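Local coordinates for protein GDP-perosamine synthase (Caulobacter crescentus, PDB 3BN1) that catalyses the pyridoxal phosphate-dependent transfer of an amino group from L-glutamate to GDP-4-keto-6-deoxy-D-mannose, making GDP-perosamine for the lipopolysaccharide O-antigen, at residues P132-L135 and I139-M142; R110-D115 and M289-L294; A116-A121 and T334-I339; K171-L176 and A180-F185. All coordinates share one frame; numbering follows the deposited sequence.

Interaction 1: P132-L135 and I139-M142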
loop_
_atom_site.group_PDB
_atom_site.type_symbol
_atom_site.label_atom_id
_atom_site.label_comp_id
_atom_site.label_asym_id
_atom_site.label_seq_id
_atom_site.Cartn_x
_atom_site.Cartn_y
_atom_site.Cartn_z
ATOM N N PRO A 132 -21.409 -2.112 -7.005
ATOM C CA PRO A 132 -21.789 -3.517 -7.046
ATOM C C PRO A 132 -20.512 -4.356 -6.710
ATOM O O PRO A 132 -19.378 -4.020 -7.092
ATOM C CB PRO A 132 -22.257 -3.712 -8.509
ATOM C CG PRO A 132 -21.476 -2.665 -9.240
ATOM C CD PRO A 132 -21.582 -1.470 -8.332
ATOM N N VAL A 133 -20.687 -5.436 -5.950
ATOM C CA VAL A 133 -19.580 -6.313 -5.650
ATOM C C VAL A 133 -19.921 -7.681 -6.250
ATOM O O VAL A 133 -20.967 -8.251 -5.935
ATOM C CB VAL A 133 -19.340 -6.465 -4.152
ATOM C CG1 VAL A 133 -18.224 -7.475 -3.882
ATOM C CG2 VAL A 133 -19.132 -5.094 -3.492
ATOM N N HIS A 134 -18.988 -8.225 -7.042
ATOM C CA HIS A 134 -19.201 -9.538 -7.683
ATOM C C HIS A 134 -18.700 -10.657 -6.729
ATOM O O HIS A 134 -17.604 -11.167 -6.847
ATOM C CB HIS A 134 -18.530 -9.571 -9.089
ATOM C CG HIS A 134 -18.783 -8.354 -9.933
ATOM N ND1 HIS A 134 -20.032 -7.785 -10.069
ATOM C CD2 HIS A 134 -17.981 -7.684 -10.804
ATOM C CE1 HIS A 134 -19.970 -6.762 -10.905
ATOM N NE2 HIS A 134 -18.740 -6.693 -11.390
ATOM N N LEU A 135 -19.541 -11.041 -5.769
ATOM C CA LEU A 135 -19.138 -12.001 -4.759
ATOM C C LEU A 135 -18.916 -13.419 -5.268
ATOM O O LEU A 135 -19.730 -13.927 -6.044
ATOM C CB LEU A 135 -20.233 -12.025 -3.716
ATOM C CG LEU A 135 -20.270 -10.901 -2.693
ATOM C CD1 LEU A 135 -21.331 -11.289 -1.608
ATOM C CD2 LEU A 135 -18.865 -10.690 -2.106
ATOM N N ILE A 139 -20.711 -12.143 -11.392
ATOM C CA ILE A 139 -21.091 -10.708 -11.668
ATOM C C ILE A 139 -22.532 -10.364 -11.258
ATOM O O ILE A 139 -23.458 -11.145 -11.502
ATOM C CB ILE A 139 -20.778 -10.343 -13.148
ATOM C CG1 ILE A 139 -19.246 -10.447 -13.397
ATOM C CG2 ILE A 139 -21.317 -8.959 -13.507
ATOM C CD1 ILE A 139 -18.745 -10.353 -14.826
ATOM N N CYS A 140 -22.746 -9.212 -10.610
ATOM C CA CYS A 140 -24.102 -8.814 -10.243
ATOM C C CYS A 140 -24.909 -8.580 -11.515
ATOM O O CYS A 140 -24.355 -8.558 -12.622
ATOM C CB CYS A 140 -24.055 -7.445 -9.571
ATOM S SG CYS A 140 -23.063 -7.444 -8.039
ATOM N N ASP A 141 -26.223 -8.422 -11.346
ATOM C CA ASP A 141 -27.090 -8.163 -12.489
ATOM C C ASP A 141 -26.922 -6.729 -12.967
ATOM O O ASP A 141 -27.691 -5.821 -12.615
ATOM C CB ASP A 141 -28.549 -8.460 -12.147
ATOM C CG ASP A 141 -29.402 -8.706 -13.414
ATOM O OD1 ASP A 141 -28.887 -8.737 -14.553
ATOM O OD2 ASP A 141 -30.613 -8.926 -13.275
ATOM N N MET A 142 -25.880 -6.551 -13.754
ATOM C CA MET A 142 -25.448 -5.231 -14.204
ATOM C C MET A 142 -26.359 -4.332 -14.973
ATOM O O MET A 142 -26.428 -3.139 -14.728
ATOM C CB MET A 142 -24.050 -5.263 -14.821
ATOM C CG MET A 142 -22.999 -5.769 -13.863
ATOM S SD MET A 142 -22.817 -4.672 -12.395
ATOM C CE MET A 142 -22.360 -3.042 -13.132
#
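With CG of His134 set anti to its own carbonyl carbon (chi1 -45°), the imidazole lies against the returning chain at Ile139 and Cys140; a similar setting of Cys140 (chi1 -61°) turns its SG back toward Val133 and Pro132. Two pieces of one tight loop are thereby closed around a buried histidine. The backbone N of Cys140 donates a nearly straight hydrogen bond to His134 ND1, 3.1 Å long, although the donor stands 39° out of the ring plane. The CG2 methyl of Ile139 covers one face of the imidazole in a CH-pi contact, 3.9 Å from the ring centroid and displaced toward the CE1 rim, while CG1 of the same residue passes near CD2. Sulfur occupies part of the periphery: Met142 SD lies in the ring plane 3.8 Å from His134 CE1. Accepting at ND1 leaves NE2 to face Glu158 OE1, its hydrogen-bonding partner on strand 155-159, so both ring nitrogens are engaged and the rotation of the ring is fixed. Cys140 SG comes within 3.1 Å of the carbonyl O of Val133 and packs on Pro132 CB at 3.8 Å. The bent chain of Met142 crosses Pro132 at about a right angle, placing SD 4.0 Å from CG of the proline. The whole loop links strand 127-130 of the large mixed sheet to helix 142-151: Pro132 and Met142 rest on Val156 of the adjacent strand 155-159, Pro132 and Cys140 touch Ile145 of the helix, and Ile139 packs against Tyr168 of strand 167-168.

Interaction 2: R110-D115 and M289-L294; sequences RTFNLD and MYTVRL
Phe112 pushes the far end of its ring between Thr291 and Arg293, two residues on the same side of strand 290-294. The strand belongs to the small antiparallel sheet that follows the large PLP-binding domain in this aspartate aminotransferase-like fold, whereas Phe112 comes from the loop after strand 101-105 of the large mixed sheet. The first shell is apolar. CZ of the phenyl ring meets the Thr291 CG2 methyl at 3.7 Å, and CE1 meets Arg293 CD at 3.6 Å, with Arg293 CG close to both CE1 and CZ. It is thus the aliphatic part of the arginine that does the packing, the ring and the arginine chain running past one another head to tail. The guanidinium plane is inclined by 55° to the phenyl plane. Thr291 presents its methyl because CG2 is anti to the backbone N, which leaves the hydroxyl to a weak hydrogen bond with Asn349 on the neighbouring strand 347-350.

Farther out, polar groups fix the parts that touch. The arginine chain runs extended through CD and bends at chi3 (54°); its NE then forms a salt bridge with Asp346 OD1, while NH1 is bonded to the carbonyl O of Pro109, just ahead of the loop segment. Helix 338-346 supplies Cys343, which touches both Phe112 and Arg293. On the loop side, Phe112 has a positive phi of 69° and sits within an ST turn, closed by the backbone N of Asn113 donating to Thr111 OG1 at 3.1 Å.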
loop_
_atom_site.group_PDB
_atom_site.type_symbol
_atom_site.label_atom_id
_atom_site.label_comp_id
_atom_site.label_asym_id
_atom_site.label_seq_id
_atom_site.Cartn_x
_atom_site.Cartn_y
_atom_site.Cartn_z
ATOM N N ARG A 110 -30.081 -15.680 -3.630
ATOM C CA ARG A 110 -29.550 -16.762 -4.432
ATOM C C ARG A 110 -28.158 -16.562 -4.942
ATOM O O ARG A 110 -27.304 -17.426 -4.819
ATOM C CB ARG A 110 -30.505 -17.032 -5.588
ATOM C CG ARG A 110 -31.608 -17.987 -5.136
ATOM C CD ARG A 110 -32.484 -18.550 -6.298
ATOM N NE ARG A 110 -32.676 -17.496 -7.299
ATOM C CZ ARG A 110 -33.048 -17.644 -8.568
ATOM N NH1 ARG A 110 -33.369 -18.838 -9.087
ATOM N NH2 ARG A 110 -33.113 -16.534 -9.299
ATOM N N THR A 111 -27.912 -15.374 -5.448
ATOM C CA THR A 111 -26.590 -15.106 -5.964
ATOM C C THR A 111 -25.695 -14.403 -4.969
ATOM O O THR A 111 -24.550 -14.110 -5.336
ATOM C CB THR A 111 -26.663 -14.093 -7.171
ATOM O OG1 THR A 111 -27.142 -12.821 -6.727
ATOM C CG2 THR A 111 -27.598 -14.543 -8.255
ATOM N N PHE A 112 -26.253 -13.968 -3.829
ATOM C CA PHE A 112 -25.510 -13.195 -2.843
ATOM C C PHE A 112 -25.139 -11.797 -3.319
ATOM O O PHE A 112 -24.371 -11.097 -2.596
ATOM C CB PHE A 112 -24.224 -13.866 -2.309
ATOM C CG PHE A 112 -24.408 -15.287 -1.896
ATOM C CD1 PHE A 112 -24.967 -15.599 -0.643
ATOM C CD2 PHE A 112 -24.051 -16.341 -2.762
ATOM C CE1 PHE A 112 -25.153 -16.941 -0.240
ATOM C CE2 PHE A 112 -24.271 -17.694 -2.375
ATOM C CZ PHE A 112 -24.818 -17.980 -1.121
ATOM N N ASN A 113 -25.680 -11.364 -4.468
ATOM C CA ASN A 113 -25.302 -10.049 -5.009
ATOM C C ASN A 113 -26.298 -8.936 -4.827
ATOM O O ASN A 113 -27.487 -9.172 -4.547
ATOM C CB ASN A 113 -24.829 -10.124 -6.476
ATOM C CG ASN A 113 -23.460 -10.766 -6.577
ATOM O OD1 ASN A 113 -22.644 -10.660 -5.651
ATOM N ND2 ASN A 113 -23.228 -11.510 -7.634
ATOM N N LEU A 114 -25.767 -7.725 -4.897
ATOM C CA LEU A 114 -26.562 -6.512 -4.803
ATOM C C LEU A 114 -27.943 -6.680 -5.434
ATOM O O LEU A 114 -28.061 -7.025 -6.605
ATOM C CB LEU A 114 -25.808 -5.401 -5.536
ATOM C CG LEU A 114 -26.333 -4.031 -5.159
ATOM C CD1 LEU A 114 -25.194 -3.071 -5.560
ATOM C CD2 LEU A 114 -27.641 -3.718 -5.893
ATOM N N ASP A 115 -29.006 -6.380 -4.685
ATOM C CA ASP A 115 -30.332 -6.534 -5.260
ATOM C C ASP A 115 -30.750 -5.229 -5.977
ATOM O O ASP A 115 -31.033 -4.197 -5.353
ATOM C CB ASP A 115 -31.228 -6.903 -4.111
ATOM C CG ASP A 115 -32.664 -7.136 -4.577
ATOM O OD1 ASP A 115 -32.982 -6.833 -5.750
ATOM O OD2 ASP A 115 -33.477 -7.580 -3.748
ATOM N N MET A 289 -15.004 -19.015 -4.794
ATOM C CA MET A 289 -15.334 -19.931 -3.721
ATOM C C MET A 289 -16.675 -20.534 -4.042
ATOM O O MET A 289 -17.569 -19.791 -4.499
ATOM C CB MET A 289 -15.565 -19.091 -2.475
ATOM C CG MET A 289 -14.301 -18.341 -2.119
ATOM S SD MET A 289 -13.629 -18.895 -0.602
ATOM C CE MET A 289 -14.172 -17.427 0.298
ATOM N N TYR A 290 -16.786 -21.840 -3.777
ATOM C CA TYR A 290 -18.032 -22.611 -3.900
ATOM C C TYR A 290 -18.831 -22.462 -2.584
ATOM O O TYR A 290 -18.368 -22.905 -1.524
ATOM C CB TYR A 290 -17.719 -24.067 -4.261
ATOM C CG TYR A 290 -18.928 -24.858 -4.604
ATOM C CD1 TYR A 290 -19.730 -25.437 -3.569
ATOM C CD2 TYR A 290 -19.292 -25.038 -5.946
ATOM C CE1 TYR A 290 -20.866 -26.217 -3.890
ATOM C CE2 TYR A 290 -20.422 -25.830 -6.275
ATOM C CZ TYR A 290 -21.209 -26.376 -5.258
ATOM O OH TYR A 290 -22.308 -27.119 -5.661
ATOM N N THR A 291 -19.937 -21.699 -2.648
ATOM C CA THR A 291 -20.675 -21.275 -1.464
ATOM C C THR A 291 -22.060 -21.914 -1.328
ATOM O O THR A 291 -22.903 -21.748 -2.195
ATOM C CB THR A 291 -20.742 -19.676 -1.395
ATOM O OG1 THR A 291 -19.425 -19.089 -1.446
ATOM C CG2 THR A 291 -21.451 -19.128 -0.132
ATOM N N VAL A 292 -22.293 -22.669 -0.249
ATOM C CA VAL A 292 -23.612 -23.251 -0.019
ATOM C C VAL A 292 -24.254 -22.500 1.153
ATOM O O VAL A 292 -23.558 -21.778 1.892
ATOM C CB VAL A 292 -23.578 -24.745 0.447
ATOM C CG1 VAL A 292 -23.108 -25.728 -0.611
ATOM C CG2 VAL A 292 -22.805 -24.960 1.727
ATOM N N ARG A 293 -25.563 -22.701 1.339
ATOM C CA ARG A 293 -26.274 -22.164 2.495
ATOM C C ARG A 293 -26.810 -23.442 3.101
ATOM O O ARG A 293 -27.340 -24.350 2.423
ATOM C CB ARG A 293 -27.390 -21.140 2.198
ATOM C CG ARG A 293 -26.828 -19.971 1.386
ATOM C CD ARG A 293 -27.890 -18.942 1.006
ATOM N NE ARG A 293 -28.591 -18.493 2.188
ATOM C CZ ARG A 293 -29.650 -17.678 2.220
ATOM N NH1 ARG A 293 -30.133 -17.168 1.101
ATOM N NH2 ARG A 293 -30.232 -17.390 3.387
ATOM N N LEU A 294 -26.506 -23.547 4.381
ATOM C CA LEU A 294 -26.893 -24.697 5.141
ATOM C C LEU A 294 -28.394 -24.780 5.151
ATOM O O LEU A 294 -29.107 -23.760 5.164
ATOM C CB LEU A 294 -26.337 -24.625 6.566
ATOM C CG LEU A 294 -24.810 -24.640 6.591
ATOM C CD1 LEU A 294 -24.452 -25.287 7.888
ATOM C CD2 LEU A 294 -24.144 -25.351 5.405
#

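Interaction 3: A116-A121 and T334-I339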
loop_
_atom_site.group_PDB
_atom_site.type_symbol
_atom_site.label_atom_id
_atom_site.label_comp_id
_atom_site.label_asym_id
_atom_site.label_seq_id
_atom_site.Cartn_x
_atom_site.Cartn_y
_atom_site.Cartn_z
ATOM N N ALA A 116 -30.657 -5.242 -7.302
ATOM C CA ALA A 116 -30.944 -4.031 -8.111
ATOM C C ALA A 116 -32.296 -3.379 -7.878
ATOM O O ALA A 116 -32.449 -2.149 -7.936
ATOM C CB ALA A 116 -30.703 -4.264 -9.587
ATOM N N ALA A 117 -33.223 -4.231 -7.467
ATOM C CA ALA A 117 -34.565 -3.796 -7.136
ATOM C C ALA A 117 -34.642 -2.991 -5.855
ATOM O O ALA A 117 -35.693 -2.399 -5.634
ATOM C CB ALA A 117 -35.540 -4.947 -7.091
ATOM N N LYS A 118 -33.591 -2.977 -5.028
ATOM C CA LYS A 118 -33.637 -2.221 -3.761
ATOM C C LYS A 118 -32.817 -0.934 -3.882
ATOM O O LYS A 118 -32.742 -0.089 -2.986
ATOM C CB LYS A 118 -33.138 -3.089 -2.591
ATOM C CG LYS A 118 -33.995 -4.335 -2.440
ATOM C CD LYS A 118 -34.002 -4.924 -1.014
ATOM C CE LYS A 118 -35.449 -4.933 -0.448
ATOM N NZ LYS A 118 -36.022 -6.278 -0.076
ATOM N N LEU A 119 -32.209 -0.770 -5.036
ATOM C CA LEU A 119 -31.376 0.405 -5.220
ATOM C C LEU A 119 -32.070 1.759 -5.232
ATOM O O LEU A 119 -31.663 2.716 -4.541
ATOM C CB LEU A 119 -30.682 0.232 -6.558
ATOM C CG LEU A 119 -29.233 0.535 -6.896
ATOM C CD1 LEU A 119 -28.319 0.248 -5.675
ATOM C CD2 LEU A 119 -28.935 -0.308 -8.178
ATOM N N GLU A 120 -33.079 1.890 -6.092
ATOM C CA GLU A 120 -33.648 3.216 -6.312
ATOM C C GLU A 120 -34.095 4.000 -5.139
ATOM O O GLU A 120 -33.895 5.200 -5.079
ATOM C CB GLU A 120 -34.683 3.263 -7.420
ATOM C CG GLU A 120 -34.447 4.481 -8.254
ATOM C CD GLU A 120 -35.203 4.406 -9.521
ATOM O OE1 GLU A 120 -35.658 3.276 -9.806
ATOM O OE2 GLU A 120 -35.317 5.449 -10.199
ATOM N N ALA A 121 -34.734 3.283 -4.231
ATOM C CA ALA A 121 -35.285 3.860 -3.035
ATOM C C ALA A 121 -34.149 4.318 -2.135
ATOM O O ALA A 121 -34.387 4.933 -1.097
ATOM C CB ALA A 121 -36.064 2.782 -2.324
ATOM N N THR A 334 -30.150 -0.878 8.804
ATOM C CA THR A 334 -31.531 -0.597 8.433
ATOM C C THR A 334 -32.397 -1.829 8.607
ATOM O O THR A 334 -31.885 -2.937 8.807
ATOM C CB THR A 334 -31.755 0.062 7.074
ATOM O OG1 THR A 334 -31.746 -0.956 6.076
ATOM C CG2 THR A 334 -30.613 1.035 6.820
ATOM N N ASP A 335 -33.714 -1.658 8.587
ATOM C CA ASP A 335 -34.573 -2.837 8.707
ATOM C C ASP A 335 -34.780 -3.567 7.331
ATOM O O ASP A 335 -35.600 -4.473 7.167
ATOM C CB ASP A 335 -35.854 -2.502 9.474
ATOM C CG ASP A 335 -36.716 -1.455 8.791
ATOM O OD1 ASP A 335 -36.771 -1.494 7.548
ATOM O OD2 ASP A 335 -37.365 -0.626 9.483
ATOM N N ASP A 336 -34.007 -3.194 6.317
ATOM C CA ASP A 336 -34.177 -3.807 4.998
ATOM C C ASP A 336 -32.868 -4.367 4.507
ATOM O O ASP A 336 -32.461 -4.193 3.331
ATOM C CB ASP A 336 -34.665 -2.787 3.976
ATOM C CG ASP A 336 -35.353 -3.457 2.767
ATOM O OD1 ASP A 336 -35.681 -4.646 2.878
ATOM O OD2 ASP A 336 -35.580 -2.867 1.684
ATOM N N LEU A 337 -32.238 -5.064 5.432
ATOM C CA LEU A 337 -30.977 -5.813 5.179
ATOM C C LEU A 337 -31.124 -7.285 5.615
ATOM O O LEU A 337 -30.162 -8.009 5.911
ATOM C CB LEU A 337 -29.762 -5.170 5.862
ATOM C CG LEU A 337 -29.520 -3.739 5.352
ATOM C CD1 LEU A 337 -28.562 -3.070 6.306
ATOM C CD2 LEU A 337 -29.052 -3.639 3.824
ATOM N N LYS A 338 -32.374 -7.735 5.595
ATOM C CA LYS A 338 -32.676 -9.072 6.064
ATOM C C LYS A 338 -32.047 -10.214 5.265
ATOM O O LYS A 338 -31.707 -11.234 5.845
ATOM C CB LYS A 338 -34.191 -9.207 6.281
ATOM C CG LYS A 338 -34.704 -8.258 7.402
ATOM C CD LYS A 338 -36.242 -8.076 7.508
ATOM C CE LYS A 338 -36.864 -8.786 8.727
ATOM N NZ LYS A 338 -35.858 -9.145 9.781
ATOM N N ILE A 339 -31.912 -10.068 3.946
ATOM C CA ILE A 339 -31.344 -11.165 3.164
ATOM C C ILE A 339 -29.875 -11.281 3.520
ATOM O O ILE A 339 -29.400 -12.379 3.804
ATOM C CB ILE A 339 -31.495 -11.078 1.628
ATOM C CG1 ILE A 339 -32.949 -10.949 1.160
ATOM C CG2 ILE A 339 -30.948 -12.375 1.014
ATOM C CD1 ILE A 339 -33.873 -12.034 1.767
#
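Lys118 and Asp336 reach for one another from opposite directions across the protein surface, and this single pair carries the contact. Their CB atoms both head across the gap. Asp336 CG lies anti to its backbone N (chi1 -158°), which carries the carboxylate out toward the lysine. The lysine chain bends at chi3 and chi4, both away from the usual staggered values, and its CE is modelled only 3.0 Å from Asp336 OD2, so the exact placing of the chain end is uncertain. As modelled, NZ forms a salt bridge with the other oxygen, OD1, at 3.4 Å; as a hydrogen bond this is weak. The result is an electrostatic pairing at the surface, probably weakened by solvent. The aspartate is placed by an ST turn in which its backbone N donates to Thr334 OG1 at 3.2 Å. The pair joins the short helix 116-119 to the turn ahead of helix 338-346. Nearby, Asp106, just after strand 101-105, touches Lys118 and accepts a hydrogen bond from the backbone N of Ile339, while Leu119 turns to Ile145 of helix 142-151.

Interaction 4: K171-L176 and A180-F185; sequences KKSGSL and ATFSFF
Phe182, on strand 179-183, aims its ring at the turn whose two central residues are Ser173 and Gly174. From CB the chain leaves with CG anti to the carbonyl carbon (chi1 -62°), which directs the ring toward the turn; its far end makes the contacts. CE2 meets Ser173 OG at 3.7 Å; CE1, across the ring from CE2, lies 3.9 Å from Gly174 CA. At the tip, CZ sits 3.6 Å from the carbonyl O of Ser173, which approaches the ring edge in plane, and 3.7 Å from Gly174 CA. Two residues earlier on the strand, Ala180 CB lies 3.5 Å from Gly174 CA. Gly174 occupies the third position of a type II turn from Lys172 to Ser175, with a positive phi of 98°. Lys172 O is gripped twice, by the backbone N of Ser175 and by Ser175 OG, the latter on a lone pair at 2.6 Å. Ser173 OG is bonded to Ala163 O, and Gly174 N to Glu158 OE1. The strand leads on to Ser183, whose OG bonds to phosphate oxygen OP1 of the modified lysine at position 188, and to Phe185 of the 2-oxoglutarate pocket. Chemically, aromatic C-H at the ring edge faces a carbonyl oxygen, which would be a weakly favourable match.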
loop_
_atom_site.group_PDB
_atom_site.type_symbol
_atom_site.label_atom_id
_atom_site.label_comp_id
_atom_site.label_asym_id
_atom_site.label_seq_id
_atom_site.Cartn_x
_atom_site.Cartn_y
_atom_site.Cartn_z
ATOM N N LYS A 171 -19.392 -9.364 -21.818
ATOM C CA LYS A 171 -18.359 -8.455 -21.298
ATOM C C LYS A 171 -17.692 -9.063 -20.089
ATOM O O LYS A 171 -18.347 -9.724 -19.303
ATOM C CB LYS A 171 -19.060 -7.172 -20.883
ATOM C CG LYS A 171 -19.735 -6.434 -22.101
ATOM C CD LYS A 171 -20.202 -5.073 -21.590
ATOM C CE LYS A 171 -19.637 -3.949 -22.452
ATOM N NZ LYS A 171 -18.631 -3.175 -21.680
ATOM N N LYS A 172 -16.407 -8.806 -19.938
ATOM C CA LYS A 172 -15.644 -9.314 -18.811
ATOM C C LYS A 172 -15.899 -8.432 -17.587
ATOM O O LYS A 172 -16.245 -7.253 -17.746
ATOM C CB LYS A 172 -14.172 -9.194 -19.191
ATOM C CG LYS A 172 -13.699 -10.443 -19.941
ATOM C CD LYS A 172 -13.067 -11.486 -19.035
ATOM C CE LYS A 172 -12.777 -12.727 -19.886
ATOM N NZ LYS A 172 -11.657 -12.417 -20.851
ATOM N N SER A 173 -15.755 -8.993 -16.379
ATOM C CA SER A 173 -15.810 -8.171 -15.145
ATOM C C SER A 173 -14.725 -7.088 -15.403
ATOM O O SER A 173 -13.721 -7.329 -16.089
ATOM C CB SER A 173 -15.318 -8.996 -13.933
ATOM O OG SER A 173 -14.125 -9.681 -14.319
ATOM N N GLY A 174 -14.943 -5.891 -14.884
ATOM C CA GLY A 174 -13.995 -4.817 -15.035
ATOM C C GLY A 174 -14.324 -3.862 -16.161
ATOM O O GLY A 174 -13.843 -2.721 -16.130
ATOM N N SER A 175 -15.157 -4.282 -17.113
ATOM C CA SER A 175 -15.470 -3.409 -18.269
ATOM C C SER A 175 -16.840 -2.796 -18.148
ATOM O O SER A 175 -17.262 -2.104 -19.099
ATOM C CB SER A 175 -15.512 -4.220 -19.601
ATOM O OG SER A 175 -16.414 -5.310 -19.499
ATOM N N LEU A 176 -17.550 -3.158 -17.064
ATOM C CA LEU A 176 -18.957 -2.779 -16.908
ATOM C C LEU A 176 -19.283 -1.421 -16.304
ATOM O O LEU A 176 -20.203 -0.765 -16.772
ATOM C CB LEU A 176 -19.736 -3.851 -16.117
ATOM C CG LEU A 176 -19.606 -5.234 -16.722
ATOM C CD1 LEU A 176 -19.509 -6.252 -15.619
ATOM C CD2 LEU A 176 -20.762 -5.533 -17.709
ATOM N N ALA A 180 -13.385 -0.218 -12.258
ATOM C CA ALA A 180 -13.634 -1.417 -11.431
ATOM C C ALA A 180 -12.310 -1.710 -10.777
ATOM O O ALA A 180 -11.262 -1.278 -11.286
ATOM C CB ALA A 180 -13.966 -2.610 -12.316
ATOM N N THR A 181 -12.356 -2.539 -9.728
ATOM C CA THR A 181 -11.122 -2.925 -9.044
ATOM C C THR A 181 -11.054 -4.447 -8.847
ATOM O O THR A 181 -12.065 -5.184 -8.859
ATOM C CB THR A 181 -10.966 -2.200 -7.704
ATOM O OG1 THR A 181 -12.006 -2.683 -6.874
ATOM C CG2 THR A 181 -11.228 -0.696 -7.869
ATOM N N PHE A 182 -9.807 -4.889 -8.743
ATOM C CA PHE A 182 -9.494 -6.279 -8.528
ATOM C C PHE A 182 -8.433 -6.422 -7.461
ATOM O O PHE A 182 -7.618 -5.511 -7.213
ATOM C CB PHE A 182 -8.919 -6.914 -9.792
ATOM C CG PHE A 182 -9.859 -6.915 -10.946
ATOM C CD1 PHE A 182 -9.945 -5.794 -11.794
ATOM C CD2 PHE A 182 -10.636 -8.038 -11.200
ATOM C CE1 PHE A 182 -10.864 -5.780 -12.853
ATOM C CE2 PHE A 182 -11.433 -8.119 -12.333
ATOM C CZ PHE A 182 -11.586 -6.966 -13.154
ATOM N N SER A 183 -8.431 -7.612 -6.895
ATOM C CA SER A 183 -7.491 -7.967 -5.833
ATOM C C SER A 183 -6.644 -9.185 -6.237
ATOM O O SER A 183 -7.167 -10.199 -6.718
ATOM C CB SER A 183 -8.255 -8.407 -4.598
ATOM O OG SER A 183 -7.320 -8.913 -3.644
ATOM N N PHE A 184 -5.340 -9.115 -5.994
ATOM C CA PHE A 184 -4.455 -10.261 -6.265
ATOM C C PHE A 184 -3.891 -10.660 -4.922
ATOM O O PHE A 184 -2.805 -11.216 -4.819
ATOM C CB PHE A 184 -3.360 -9.865 -7.222
ATOM C CG PHE A 184 -3.888 -9.127 -8.427
ATOM C CD1 PHE A 184 -4.847 -9.730 -9.242
ATOM C CD2 PHE A 184 -3.373 -7.876 -8.814
ATOM C CE1 PHE A 184 -5.338 -9.068 -10.385
ATOM C CE2 PHE A 184 -3.860 -7.197 -9.939
ATOM C CZ PHE A 184 -4.842 -7.806 -10.748
ATOM N N PHE A 185 -4.701 -10.495 -3.886
ATOM C CA PHE A 185 -4.280 -11.010 -2.578
ATOM C C PHE A 185 -4.000 -12.524 -2.747
ATOM O O PHE A 185 -4.405 -13.164 -3.726
ATOM C CB PHE A 185 -5.433 -10.745 -1.599
ATOM C CG PHE A 185 -5.129 -11.161 -0.209
ATOM C CD1 PHE A 185 -4.016 -10.650 0.436
ATOM C CD2 PHE A 185 -5.929 -12.084 0.436
ATOM C CE1 PHE A 185 -3.698 -11.037 1.720
ATOM C CE2 PHE A 185 -5.599 -12.479 1.704
ATOM C CZ PHE A 185 -4.481 -11.948 2.352
#

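Interaction 1 sits about 10 Å, centre to centre, from interaction 4 and about 11 Å from interaction 2, touching both; interaction 3 lies outward at the surface, its centre about 24 Å from that of interaction 4. Interactions 1 and 4 follow one another along the chain and flank strand 155-159 of the large sheet, where Glu158 bonds to residues of each. Interactions 2 and 3 instead span more than 170 residues, and their segments alternate in sequence. Interaction 2 joins the smaller sheet to the loop after strand 101-105, and interaction 3 joins the turn before helix 338-346 to helix 116-119. Short-range closures thus lie within the cofactor-binding domain, while the long-range ones connect it to the C-terminal part.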